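Local coordinates for protein pyocin S5 (Pseudomonas aeruginosa PAO1, PDB 6THK) that kills competing bacteria as a bacteriocin, probably by forming a channel that depolarises the cytoplasmic membrane of the target cell, at residues D329-V334 with E344-L349; K389-L394 with F459-A464; V440-L445 with S452-I457; K436-K441 with M476-A481. The protein carries 1 engineered substitution. One frame throughout, in Å; residues are numbered along the deposited sequence.

All four interactions lie in the helical pore-forming domain, at one end of a very elongated, mostly helical chain. Interaction 1 comes first in sequence and joins the end of the long helix 272-338 to helix 340-353. Interaction 2 then ties helix 381-392 to helix 451-464, and its span encloses interaction 3, between helices 436-446 and 451-464. Interaction 4 starts from the same helix 436-446 and reaches forward to helix 468-481. Centres of interactions 3 and 4 are about 8 Å apart; the other pairs are 16 to 20 Å apart. The successive helices 451-464 and 468-481, probably the hydrophobic hairpin of a channel-forming colicin, are here covered by helices 340-353, 381-392 and 436-446 in the soluble form.

Interaction 1 of 4, residues D329-V334 with E344-L349; sequences DFYKEV and EMARQL. With ZN (zinc ion), chain J.
Tyr331 on helix 272-338 packs against one face of the guanidinium of Arg347 on helix 340-353, a cation-pi contact between residues about two helical turns to either side of the link between the helices. Starting at its CB, the tyrosine meets Arg347 NH2 at 3.4 Å. CG stands 3.7 Å from the guanidinium plane, offset toward its rim; CD2 is 3.8 Å and CE2 4.0 Å from Arg347 NH1. Along the opposite edge of the ring, CE1 comes within 3.7 Å of the Arg347 backbone N and also touches Ala346 CB. At the tip, the hydroxyl OH packs 3.5 Å from Phe459 CE2 of helix 451-464. Planes of ring and guanidinium are tilted 38° apart, and Arg347 CZ sits 4.3 Å from the ring centroid, well off centre. The arginine chain runs out extended and bends at chi3 (-67°), which folds its head back over the ring. The two helices are consecutive and joined by a tight turn, near the C-terminal end of the long helix 272-338, within the pore-forming domain; the Tyr331 carbonyl also accepts a hydrogen bond from Ser343 OG. Phe459 packs against both Ala346 and Phe330. Glu333 OE1 binds a zinc ion at 2.3 Å, with Glu336 as the second protein ligand.

Interaction 2 of 4, residues K389-L394 with F459-A464; sequences KAFDSL and FATATA
A small apolar contact, with no hydrogen bond across it, joins the last turn of helix 381-392 and the loop residue Leu394 to helix 451-464. Phe391 and Leu394 converge on one methyl group, Thr461 CG2. The phenyl ring presents its edge: CE1 is 3.7 Å from Thr461 CG2, which lies near the ring plane. Leu394 adds its CD1, 4.3 Å from the same Thr461 CG2, while its backbone runs close to residues 459-464, with Leu394 CA 4.2 Å from Ala464 O. Thr461 divides its side chain between two tasks. With chi1 at -59° the methyl is anti to the backbone N and faces Phe391 and Leu394, whereas OG1 hydrogen-bonds with Tyr423 OH of helix 419-431 and with the carbonyl of Ile457 one turn earlier. Within the pore-forming domain, residues 459-464 lie in a predicted transmembrane region, and this contact packs residues 461-464 against helix 381-392 and the residues leading into helix 396-409. Phe391 also meets the ring of Phe426, and Leu394 touches Met399 and Thr465. Nearby, Thr463 OG1 donates to Ala460 O over 2.7 Å, approaching from 29° out of the carbonyl plane, and is also hydrogen-bonded with Ser402 OG.

Interaction 3 of 4, residues V440-L445 with S452-I457; sequences VKIETL and SWLVGI
Helix 436-446 packs through apolar side chains on helix 451-464, the next helix of the chain and probably the first arm of the hydrophobic helical hairpin known from channel-forming colicins. Two pairs do the work. Nearer the turn, Leu445 CD2 approaches the far corner of the indole, 4.0 Å from Trp453 CH2 and 4.1 Å from Trp453 CZ3. The methyl lies near the plane of the ring, so it meets the benzo edge, and the two side chains cross at about a right angle. Trp453 reaches this position with CG anti to its backbone N (chi1 -173°), which carries the six-membered ring across the gap toward helix 436-446. One face of the indole is packed within its own helix by Ile457 CD1, 3.5 Å above the plane and toward the rim. The second pair is looser: the branch methyl Ile442 CG2 stands 4.4 Å from Leu454 CD2. Backbones remain well separated, the nearest CA atoms, of Ile442 and Leu454, being 8.6 Å apart. Away from the interface, Thr444 OG1 hydrogen-bonds to Val440 O at 3.0 Å; Thr444 N reaches the same oxygen from the opposite face of its plane, so two donors grip it. Leu422 of helix 419-431 touches Ile442, Leu445 and Ile457, while Leu403 of helix 396-409 packs on Trp453 and Ile457. Val455, elsewhere on helix 451-464, lies against Leu349 and Ala350 of helix 340-353, and Met482 touches both Ile442 and Leu454.

Interaction 4 of 4, residues K436-K441 with M476-A481; sequences KPFFVK and MAVTGA
Phe438 and Phe439 of helix 436-446 pack against Val478 of helix 468-481, probably the second arm of the colicin-type hydrophobic hairpin. The segments 436-441 and 476-481 cross at -60°, with their axes 11.3 Å apart at closest approach. Phe438 and Val478 come from opposite directions, the ring meeting Val478 CG1; the modelled separation there is too short to be reliable. Phe439 reaches across with its CE1 edge, 3.5 Å from the backbone oxygen Val478 O, which lies in the plane of the ring. The same ring meets Ala481 CB obliquely, with CZ 4.1 Å from that methyl. Phe438 CG is anti to the backbone N (chi1 177°), Phe439 CG anti to the carbonyl carbon (-69°), so that the neighbouring rings reach Val478 by different routes. Around them, Phe426 meets Phe438 edge-to-face, and Phe368 of helix 361-378 does the same to Phe439. Ala481 lies about 8 Å, side chain to side chain, from His371 and Glu485, two ligands of a zinc ion. With no hydrogen bond or salt bridge across it, the contact rests on apolar packing, and the weakly positive edge of the Phe439 ring probably gives the Val478 carbonyl oxygen mild electrostatic compensation.

Interaction 1 of 4, residues D329-V334 with E344-L349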
loop_
_atom_site.group_PDB
_atom_site.type_symbol
_atom_site.label_atom_id
_atom_site.label_comp_id
_atom_site.label_asym_id
_atom_site.label_seq_id
_atom_site.Cartn_x
_atom_site.Cartn_y
_atom_site.Cartn_z
ATOM N N ASP A 329 -46.162 8.592 -22.578
ATOM C CA ASP A 329 -46.418 8.353 -23.989
ATOM C C ASP A 329 -47.671 7.514 -24.204
ATOM O O ASP A 329 -48.387 7.690 -25.179
ATOM C CB ASP A 329 -45.227 7.650 -24.629
ATOM C CG ASP A 329 -44.092 8.586 -24.921
ATOM O OD1 ASP A 329 -44.077 9.686 -24.346
ATOM O OD2 ASP A 329 -43.211 8.224 -25.720
ATOM N N PHE A 330 -47.952 6.620 -23.267
ATOM C CA PHE A 330 -49.109 5.750 -23.384
ATOM C C PHE A 330 -50.395 6.562 -23.428
ATOM O O PHE A 330 -51.285 6.255 -24.195
ATOM C CB PHE A 330 -49.126 4.749 -22.231
ATOM C CG PHE A 330 -50.364 3.910 -22.160
ATOM C CD1 PHE A 330 -50.604 2.926 -23.091
ATOM C CD2 PHE A 330 -51.268 4.088 -21.143
ATOM C CE1 PHE A 330 -51.734 2.146 -23.019
ATOM C CE2 PHE A 330 -52.399 3.311 -21.061
ATOM C CZ PHE A 330 -52.636 2.339 -22.000
ATOM N N TYR A 331 -50.492 7.595 -22.604
ATOM C CA TYR A 331 -51.668 8.444 -22.608
ATOM C C TYR A 331 -51.817 9.172 -23.941
ATOM O O TYR A 331 -52.919 9.340 -24.435
ATOM C CB TYR A 331 -51.637 9.436 -21.453
ATOM C CG TYR A 331 -51.566 8.792 -20.098
ATOM C CD1 TYR A 331 -52.604 8.025 -19.622
ATOM C CD2 TYR A 331 -50.459 8.956 -19.295
ATOM C CE1 TYR A 331 -52.541 7.435 -18.382
ATOM C CE2 TYR A 331 -50.385 8.370 -18.058
ATOM C CZ TYR A 331 -51.430 7.612 -17.606
ATOM O OH TYR A 331 -51.358 7.028 -16.373
ATOM N N LYS A 332 -50.705 9.634 -24.500
ATOM C CA LYS A 332 -50.737 10.324 -25.779
ATOM C C LYS A 332 -51.206 9.401 -26.889
ATOM O O LYS A 332 -52.040 9.772 -27.696
ATOM C CB LYS A 332 -49.352 10.855 -26.131
ATOM C CG LYS A 332 -48.932 12.100 -25.375
ATOM C CD LYS A 332 -47.521 12.505 -25.760
ATOM C CE LYS A 332 -46.782 13.117 -24.585
ATOM N NZ LYS A 332 -45.501 12.418 -24.294
ATOM N N GLU A 333 -50.681 8.181 -26.899
ATOM C CA GLU A 333 -51.040 7.179 -27.897
ATOM C C GLU A 333 -52.504 6.789 -27.779
ATOM O O GLU A 333 -53.163 6.522 -28.771
ATOM C CB GLU A 333 -50.135 5.960 -27.818
ATOM C CG GLU A 333 -50.364 4.960 -28.937
ATOM C CD GLU A 333 -49.985 5.495 -30.303
ATOM O OE1 GLU A 333 -48.893 6.074 -30.436
ATOM O OE2 GLU A 333 -50.778 5.326 -31.248
ATOM N N VAL A 334 -52.994 6.713 -26.547
ATOM C CA VAL A 334 -54.385 6.408 -26.287
ATOM C C VAL A 334 -55.268 7.514 -26.858
ATOM O O VAL A 334 -56.331 7.243 -27.388
ATOM C CB VAL A 334 -54.659 6.225 -24.790
ATOM C CG1 VAL A 334 -56.136 6.394 -24.503
ATOM C CG2 VAL A 334 -54.181 4.859 -24.334
ATOM N N GLU A 344 -58.256 10.490 -20.740
ATOM C CA GLU A 344 -58.556 11.183 -19.493
ATOM C C GLU A 344 -59.076 10.137 -18.492
ATOM O O GLU A 344 -58.733 10.193 -17.323
ATOM C CB GLU A 344 -59.592 12.309 -19.748
ATOM C CG GLU A 344 -60.057 13.085 -18.517
ATOM C CD GLU A 344 -59.007 13.747 -17.629
ATOM O OE1 GLU A 344 -57.966 14.211 -18.154
ATOM O OE2 GLU A 344 -59.253 13.835 -16.403
ATOM N N MET A 345 -59.873 9.169 -18.962
ATOM C CA MET A 345 -60.378 8.090 -18.100
ATOM C C MET A 345 -59.218 7.181 -17.625
ATOM O O MET A 345 -59.192 6.819 -16.455
ATOM C CB MET A 345 -61.501 7.298 -18.775
ATOM C CG MET A 345 -62.137 6.242 -17.873
ATOM S SD MET A 345 -62.771 6.957 -16.348
ATOM C CE MET A 345 -62.039 5.836 -15.128
ATOM N N ALA A 346 -58.246 6.873 -18.514
ATOM C CA ALA A 346 -57.080 6.071 -18.148
ATOM C C ALA A 346 -56.254 6.869 -17.109
ATOM O O ALA A 346 -55.920 6.333 -16.041
ATOM C CB ALA A 346 -56.234 5.755 -19.381
ATOM N N ARG A 347 -56.005 8.169 -17.389
ATOM C CA ARG A 347 -55.249 9.036 -16.474
ATOM C C ARG A 347 -55.913 9.158 -15.095
ATOM O O ARG A 347 -55.210 9.142 -14.093
ATOM C CB ARG A 347 -54.997 10.411 -17.096
ATOM C CG ARG A 347 -53.924 11.201 -16.366
ATOM C CD ARG A 347 -53.761 12.578 -16.971
ATOM N NE ARG A 347 -53.213 12.539 -18.330
ATOM C CZ ARG A 347 -51.918 12.434 -18.606
ATOM N NH1 ARG A 347 -51.027 12.316 -17.621
ATOM N NH2 ARG A 347 -51.499 12.458 -19.865
ATOM N N GLN A 348 -57.248 9.262 -15.047
ATOM C CA GLN A 348 -57.968 9.328 -13.776
ATOM C C GLN A 348 -57.914 7.976 -13.064
ATOM O O GLN A 348 -57.848 7.955 -11.830
ATOM C CB GLN A 348 -59.414 9.772 -13.970
ATOM C CG GLN A 348 -59.563 11.286 -14.147
ATOM C CD GLN A 348 -60.976 11.719 -13.879
ATOM O OE1 GLN A 348 -61.517 11.485 -12.800
ATOM N NE2 GLN A 348 -61.613 12.344 -14.858
ATOM N N LEU A 349 -57.906 6.852 -13.836
ATOM C CA LEU A 349 -57.785 5.515 -13.258
ATOM C C LEU A 349 -56.443 5.381 -12.542
ATOM O O LEU A 349 -56.424 5.008 -11.375
ATOM C CB LEU A 349 -57.994 4.393 -14.312
ATOM C CG LEU A 349 -58.011 2.952 -13.774
ATOM C CD1 LEU A 349 -59.249 2.695 -12.916
ATOM C CD2 LEU A 349 -57.997 1.948 -14.910
HETATM ZN ZN ZN J . -48.707 7.565 -32.193
#

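Interaction 2 of 4, residues K389-L394 with F459-A464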
loop_
_atom_site.group_PDB
_atom_site.type_symbol
_atom_site.label_atom_id
_atom_site.label_comp_id
_atom_site.label_asym_id
_atom_site.label_seq_id
_atom_site.Cartn_x
_atom_site.Cartn_y
_atom_site.Cartn_z
ATOM N N LYS A 389 -62.506 -12.532 -28.332
ATOM C CA LYS A 389 -61.555 -12.844 -29.406
ATOM C C LYS A 389 -60.256 -12.071 -29.294
ATOM O O LYS A 389 -59.191 -12.659 -29.516
ATOM C CB LYS A 389 -62.188 -12.645 -30.789
ATOM N N ALA A 390 -60.339 -10.811 -28.895
ATOM C CA ALA A 390 -59.175 -9.957 -28.731
ATOM C C ALA A 390 -58.249 -10.495 -27.654
ATOM O O ALA A 390 -57.048 -10.507 -27.806
ATOM C CB ALA A 390 -59.605 -8.557 -28.382
ATOM N N PHE A 391 -58.841 -10.941 -26.564
ATOM C CA PHE A 391 -58.115 -11.490 -25.456
ATOM C C PHE A 391 -57.412 -12.789 -25.812
ATOM O O PHE A 391 -56.357 -13.062 -25.302
ATOM C CB PHE A 391 -59.062 -11.731 -24.307
ATOM C CG PHE A 391 -59.305 -10.531 -23.457
ATOM C CD1 PHE A 391 -58.264 -9.804 -22.956
ATOM C CD2 PHE A 391 -60.584 -10.156 -23.132
ATOM C CE1 PHE A 391 -58.498 -8.723 -22.149
ATOM C CE2 PHE A 391 -60.834 -9.077 -22.324
ATOM C CZ PHE A 391 -59.785 -8.353 -21.836
ATOM N N ASP A 392 -58.017 -13.584 -26.681
ATOM C CA ASP A 392 -57.458 -14.854 -27.118
ATOM C C ASP A 392 -56.228 -14.577 -27.940
ATOM O O ASP A 392 -55.285 -15.321 -27.878
ATOM C CB ASP A 392 -58.460 -15.640 -27.976
ATOM C CG ASP A 392 -59.258 -16.661 -27.188
ATOM O OD1 ASP A 392 -59.157 -16.661 -25.954
ATOM O OD2 ASP A 392 -60.006 -17.459 -27.796
ATOM N N SER A 393 -56.245 -13.507 -28.716
ATOM C CA SER A 393 -55.127 -13.134 -29.571
ATOM C C SER A 393 -53.984 -12.443 -28.831
ATOM O O SER A 393 -52.987 -12.074 -29.429
ATOM C CB SER A 393 -55.625 -12.210 -30.682
ATOM O OG SER A 393 -54.569 -11.492 -31.280
ATOM N N LEU A 394 -54.174 -12.243 -27.540
ATOM C CA LEU A 394 -53.210 -11.585 -26.645
ATOM C C LEU A 394 -51.804 -12.136 -26.697
ATOM O O LEU A 394 -51.575 -13.332 -26.516
ATOM C CB LEU A 394 -53.698 -11.561 -25.187
ATOM C CG LEU A 394 -53.121 -10.450 -24.314
ATOM C CD1 LEU A 394 -54.190 -9.860 -23.435
ATOM C CD2 LEU A 394 -51.909 -10.937 -23.512
ATOM N N PHE A 459 -53.454 -1.315 -18.450
ATOM C CA PHE A 459 -52.704 -0.599 -19.475
ATOM C C PHE A 459 -51.844 -1.557 -20.330
ATOM O O PHE A 459 -51.839 -1.408 -21.555
ATOM C CB PHE A 459 -51.856 0.524 -18.836
ATOM C CG PHE A 459 -52.601 1.701 -18.206
ATOM C CD1 PHE A 459 -53.992 1.709 -18.121
ATOM C CD2 PHE A 459 -51.905 2.794 -17.693
ATOM C CE1 PHE A 459 -54.674 2.805 -17.562
ATOM C CE2 PHE A 459 -52.586 3.879 -17.134
ATOM C CZ PHE A 459 -53.966 3.880 -17.082
ATOM N N ALA A 460 -51.141 -2.555 -19.699
ATOM C CA ALA A 460 -50.302 -3.550 -20.422
ATOM C C ALA A 460 -51.144 -4.326 -21.451
ATOM O O ALA A 460 -50.669 -4.613 -22.555
ATOM C CB ALA A 460 -49.637 -4.517 -19.443
ATOM N N THR A 461 -52.421 -4.583 -21.104
ATOM C CA THR A 461 -53.419 -5.225 -21.964
ATOM C C THR A 461 -53.685 -4.401 -23.246
ATOM O O THR A 461 -53.663 -4.968 -24.326
ATOM C CB THR A 461 -54.691 -5.491 -21.156
ATOM O OG1 THR A 461 -54.341 -6.323 -20.053
ATOM C CG2 THR A 461 -55.763 -6.179 -21.969
ATOM N N ALA A 462 -53.923 -3.074 -23.134
ATOM C CA ALA A 462 -54.179 -2.185 -24.276
ATOM C C ALA A 462 -53.025 -2.146 -25.271
ATOM O O ALA A 462 -53.255 -1.851 -26.434
ATOM C CB ALA A 462 -54.459 -0.778 -23.779
ATOM N N THR A 463 -51.780 -2.427 -24.814
ATOM C CA THR A 463 -50.565 -2.382 -25.646
ATOM C C THR A 463 -50.213 -3.706 -26.360
ATOM O O THR A 463 -49.408 -3.705 -27.296
ATOM C CB THR A 463 -49.343 -1.920 -24.815
ATOM O OG1 THR A 463 -48.969 -2.989 -23.947
ATOM C CG2 THR A 463 -49.579 -0.615 -24.041
ATOM N N ALA A 464 -50.764 -4.829 -25.887
ATOM C CA ALA A 464 -50.449 -6.153 -26.429
ATOM C C ALA A 464 -51.628 -6.854 -27.106
ATOM O O ALA A 464 -51.453 -7.950 -27.642
ATOM C CB ALA A 464 -49.915 -7.026 -25.304
#

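Interaction 3 of 4, residues V440-L445 with S452-I457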
loop_
_atom_site.group_PDB
_atom_site.type_symbol
_atom_site.label_atom_id
_atom_site.label_comp_id
_atom_site.label_asym_id
_atom_site.label_seq_id
_atom_site.Cartn_x
_atom_site.Cartn_y
_atom_site.Cartn_z
ATOM N N VAL A 440 -62.721 -12.653 -7.918
ATOM C CA VAL A 440 -62.107 -13.602 -7.012
ATOM C C VAL A 440 -60.703 -13.932 -7.498
ATOM O O VAL A 440 -59.778 -14.024 -6.706
ATOM C CB VAL A 440 -62.918 -14.900 -6.922
ATOM C CG1 VAL A 440 -62.051 -16.020 -6.382
ATOM C CG2 VAL A 440 -64.137 -14.702 -6.046
ATOM N N LYS A 441 -60.546 -14.120 -8.801
ATOM C CA LYS A 441 -59.240 -14.416 -9.355
ATOM C C LYS A 441 -58.266 -13.259 -9.150
ATOM O O LYS A 441 -57.121 -13.481 -8.790
ATOM C CB LYS A 441 -59.363 -14.769 -10.836
ATOM C CG LYS A 441 -58.101 -14.549 -11.646
ATOM C CD LYS A 441 -57.365 -15.851 -11.888
ATOM C CE LYS A 441 -55.899 -15.719 -11.536
ATOM N NZ LYS A 441 -55.042 -16.573 -12.395
ATOM N N ILE A 442 -58.706 -12.026 -9.385
ATOM C CA ILE A 442 -57.811 -10.889 -9.180
ATOM C C ILE A 442 -57.450 -10.696 -7.714
ATOM O O ILE A 442 -56.302 -10.442 -7.388
ATOM C CB ILE A 442 -58.288 -9.562 -9.816
ATOM C CG1 ILE A 442 -59.800 -9.487 -9.906
ATOM C CG2 ILE A 442 -57.690 -9.383 -11.197
ATOM C CD1 ILE A 442 -60.272 -8.240 -10.614
ATOM N N GLU A 443 -58.423 -10.860 -6.824
ATOM C CA GLU A 443 -58.155 -10.696 -5.402
ATOM C C GLU A 443 -57.144 -11.722 -4.945
ATOM O O GLU A 443 -56.236 -11.411 -4.191
ATOM C CB GLU A 443 -59.433 -10.855 -4.581
ATOM C CG GLU A 443 -59.185 -11.285 -3.146
ATOM C CD GLU A 443 -60.414 -11.877 -2.494
ATOM O OE1 GLU A 443 -60.597 -13.106 -2.581
ATOM O OE2 GLU A 443 -61.201 -11.114 -1.900
ATOM N N THR A 444 -57.314 -12.955 -5.397
ATOM C CA THR A 444 -56.398 -14.014 -5.056
ATOM C C THR A 444 -55.016 -13.737 -5.614
ATOM O O THR A 444 -54.017 -13.861 -4.922
ATOM C CB THR A 444 -56.887 -15.321 -5.682
ATOM O OG1 THR A 444 -58.031 -15.786 -4.965
ATOM C CG2 THR A 444 -55.800 -16.365 -5.659
ATOM N N LEU A 445 -54.974 -13.327 -6.870
ATOM C CA LEU A 445 -53.715 -13.050 -7.548
ATOM C C LEU A 445 -52.941 -11.882 -6.958
ATOM O O LEU A 445 -51.737 -11.957 -6.759
ATOM C CB LEU A 445 -53.985 -12.802 -9.029
ATOM C CG LEU A 445 -52.888 -12.147 -9.848
ATOM C CD1 LEU A 445 -51.973 -13.210 -10.424
ATOM C CD2 LEU A 445 -53.516 -11.316 -10.949
ATOM N N SER A 452 -52.320 0.444 -8.130
ATOM C CA SER A 452 -51.586 0.848 -9.324
ATOM C C SER A 452 -51.081 -0.352 -10.141
ATOM O O SER A 452 -50.960 -0.252 -11.347
ATOM C CB SER A 452 -50.425 1.760 -8.949
ATOM O OG SER A 452 -50.853 2.766 -8.060
ATOM N N TRP A 453 -50.743 -1.461 -9.483
ATOM C CA TRP A 453 -50.324 -2.665 -10.183
ATOM C C TRP A 453 -51.456 -3.174 -11.085
ATOM O O TRP A 453 -51.207 -3.590 -12.206
ATOM C CB TRP A 453 -49.894 -3.763 -9.209
ATOM C CG TRP A 453 -49.316 -4.923 -9.920
ATOM C CD1 TRP A 453 -48.180 -4.937 -10.658
ATOM C CD2 TRP A 453 -49.861 -6.237 -10.000
ATOM N NE1 TRP A 453 -47.972 -6.178 -11.184
ATOM C CE2 TRP A 453 -48.991 -6.998 -10.792
ATOM C CE3 TRP A 453 -50.995 -6.848 -9.471
ATOM C CZ2 TRP A 453 -49.220 -8.332 -11.071
ATOM C CZ3 TRP A 453 -51.218 -8.169 -9.753
ATOM C CH2 TRP A 453 -50.336 -8.899 -10.540
ATOM N N LEU A 454 -52.694 -3.123 -10.597
ATOM C CA LEU A 454 -53.870 -3.512 -11.372
ATOM C C LEU A 454 -54.017 -2.600 -12.583
ATOM O O LEU A 454 -54.370 -3.048 -13.662
ATOM C CB LEU A 454 -55.135 -3.382 -10.541
ATOM C CG LEU A 454 -55.498 -4.455 -9.533
ATOM C CD1 LEU A 454 -56.938 -4.257 -9.096
ATOM C CD2 LEU A 454 -55.292 -5.835 -10.128
ATOM N N VAL A 455 -53.759 -1.306 -12.383
ATOM C CA VAL A 455 -53.813 -0.310 -13.443
ATOM C C VAL A 455 -52.761 -0.625 -14.500
ATOM O O VAL A 455 -53.009 -0.465 -15.679
ATOM C CB VAL A 455 -53.646 1.121 -12.912
ATOM C CG1 VAL A 455 -53.757 2.114 -14.047
ATOM C CG2 VAL A 455 -54.698 1.418 -11.859
ATOM N N GLY A 456 -51.586 -1.076 -14.073
ATOM C CA GLY A 456 -50.537 -1.474 -14.992
ATOM C C GLY A 456 -51.005 -2.646 -15.838
ATOM O O GLY A 456 -50.750 -2.686 -17.030
ATOM N N ILE A 457 -51.697 -3.593 -15.210
ATOM C CA ILE A 457 -52.260 -4.750 -15.882
ATOM C C ILE A 457 -53.272 -4.295 -16.931
ATOM O O ILE A 457 -53.278 -4.792 -18.049
ATOM C CB ILE A 457 -52.925 -5.689 -14.866
ATOM C CG1 ILE A 457 -51.861 -6.463 -14.098
ATOM C CG2 ILE A 457 -53.891 -6.629 -15.550
ATOM C CD1 ILE A 457 -52.404 -7.274 -12.952
#

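Interaction 4 of 4, residues K436-K441 with M476-A481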
loop_
_atom_site.group_PDB
_atom_site.type_symbol
_atom_site.label_atom_id
_atom_site.label_comp_id
_atom_site.label_asym_id
_atom_site.label_seq_id
_atom_site.Cartn_x
_atom_site.Cartn_y
_atom_site.Cartn_z
ATOM N N LYS A 436 -68.186 -12.306 -10.895
ATOM C CA LYS A 436 -67.815 -12.810 -9.554
ATOM C C LYS A 436 -66.542 -13.701 -9.616
ATOM O O LYS A 436 -65.603 -13.406 -8.874
ATOM C CB LYS A 436 -68.990 -13.528 -8.852
ATOM C CG LYS A 436 -70.238 -12.649 -8.659
ATOM C CD LYS A 436 -71.284 -13.278 -7.720
ATOM C CE LYS A 436 -72.179 -14.312 -8.376
ATOM N NZ LYS A 436 -73.166 -13.690 -9.298
ATOM N N PRO A 437 -66.403 -14.680 -10.567
ATOM C CA PRO A 437 -65.151 -15.464 -10.636
ATOM C C PRO A 437 -63.949 -14.670 -11.159
ATOM O O PRO A 437 -62.825 -15.158 -11.095
ATOM C CB PRO A 437 -65.513 -16.637 -11.564
ATOM C CG PRO A 437 -67.019 -16.641 -11.617
ATOM C CD PRO A 437 -67.382 -15.203 -11.540
ATOM N N PHE A 438 -64.196 -13.540 -11.813
ATOM C CA PHE A 438 -63.087 -12.683 -12.212
ATOM C C PHE A 438 -62.471 -11.941 -11.035
ATOM O O PHE A 438 -61.263 -11.878 -10.883
ATOM C CB PHE A 438 -63.479 -11.662 -13.268
ATOM C CG PHE A 438 -62.356 -10.744 -13.627
ATOM C CD1 PHE A 438 -61.357 -11.165 -14.471
ATOM C CD2 PHE A 438 -62.276 -9.484 -13.082
ATOM C CE1 PHE A 438 -60.308 -10.332 -14.791
ATOM C CE2 PHE A 438 -61.235 -8.647 -13.393
ATOM C CZ PHE A 438 -60.248 -9.071 -14.249
ATOM N N PHE A 439 -63.339 -11.327 -10.240
ATOM C CA PHE A 439 -62.921 -10.550 -9.084
ATOM C C PHE A 439 -62.214 -11.438 -8.082
ATOM O O PHE A 439 -61.227 -11.041 -7.475
ATOM C CB PHE A 439 -64.108 -9.827 -8.450
ATOM C CG PHE A 439 -64.654 -8.716 -9.295
ATOM C CD1 PHE A 439 -63.824 -7.726 -9.773
ATOM C CD2 PHE A 439 -65.988 -8.674 -9.627
ATOM C CE1 PHE A 439 -64.316 -6.709 -10.557
ATOM C CE2 PHE A 439 -66.488 -7.661 -10.413
ATOM C CZ PHE A 439 -65.651 -6.676 -10.877
ATOM N N VAL A 440 -62.721 -12.653 -7.918
ATOM C CA VAL A 440 -62.107 -13.602 -7.012
ATOM C C VAL A 440 -60.703 -13.932 -7.498
ATOM O O VAL A 440 -59.778 -14.024 -6.706
ATOM C CB VAL A 440 -62.918 -14.900 -6.922
ATOM C CG1 VAL A 440 -62.051 -16.020 -6.382
ATOM C CG2 VAL A 440 -64.137 -14.702 -6.046
ATOM N N LYS A 441 -60.546 -14.120 -8.801
ATOM C CA LYS A 441 -59.240 -14.416 -9.355
ATOM C C LYS A 441 -58.266 -13.259 -9.150
ATOM O O LYS A 441 -57.121 -13.481 -8.790
ATOM C CB LYS A 441 -59.363 -14.769 -10.836
ATOM C CG LYS A 441 -58.101 -14.549 -11.646
ATOM C CD LYS A 441 -57.365 -15.851 -11.888
ATOM C CE LYS A 441 -55.899 -15.719 -11.536
ATOM N NZ LYS A 441 -55.042 -16.573 -12.395
ATOM N N MET A 476 -61.095 -1.028 -17.886
ATOM C CA MET A 476 -60.962 0.052 -16.903
ATOM C C MET A 476 -62.091 0.045 -15.915
ATOM O O MET A 476 -61.842 0.293 -14.746
ATOM C CB MET A 476 -60.859 1.414 -17.568
ATOM C CG MET A 476 -59.616 1.574 -18.368
ATOM S SD MET A 476 -59.277 3.302 -18.715
ATOM C CE MET A 476 -60.540 3.678 -19.969
ATOM N N ALA A 477 -63.318 -0.296 -16.360
ATOM C CA ALA A 477 -64.486 -0.373 -15.476
ATOM C C ALA A 477 -64.326 -1.484 -14.425
ATOM O O ALA A 477 -64.509 -1.255 -13.228
ATOM C CB ALA A 477 -65.747 -0.574 -16.295
ATOM N N VAL A 478 -63.884 -2.636 -14.895
ATOM C CA VAL A 478 -63.633 -3.810 -14.082
ATOM C C VAL A 478 -62.480 -3.571 -13.079
ATOM O O VAL A 478 -62.594 -3.916 -11.911
ATOM C CB VAL A 478 -63.394 -5.004 -15.018
ATOM C CG1 VAL A 478 -62.352 -5.940 -14.478
ATOM C CG2 VAL A 478 -64.696 -5.721 -15.313
ATOM N N THR A 479 -61.384 -2.985 -13.557
ATOM C CA THR A 479 -60.210 -2.585 -12.744
ATOM C C THR A 479 -60.645 -1.545 -11.683
ATOM O O THR A 479 -60.241 -1.650 -10.532
ATOM C CB THR A 479 -59.123 -2.008 -13.665
ATOM O OG1 THR A 479 -58.752 -3.011 -14.601
ATOM C CG2 THR A 479 -57.898 -1.510 -12.928
ATOM N N GLY A 480 -61.458 -0.561 -12.100
ATOM C CA GLY A 480 -61.981 0.509 -11.256
ATOM C C GLY A 480 -62.827 0.018 -10.092
ATOM O O GLY A 480 -62.727 0.569 -8.999
ATOM N N ALA A 481 -63.659 -1.025 -10.304
ATOM C CA ALA A 481 -64.481 -1.658 -9.246
ATOM C C ALA A 481 -63.591 -2.260 -8.134
ATOM O O ALA A 481 -64.024 -2.426 -6.994
ATOM C CB ALA A 481 -65.345 -2.760 -9.848
#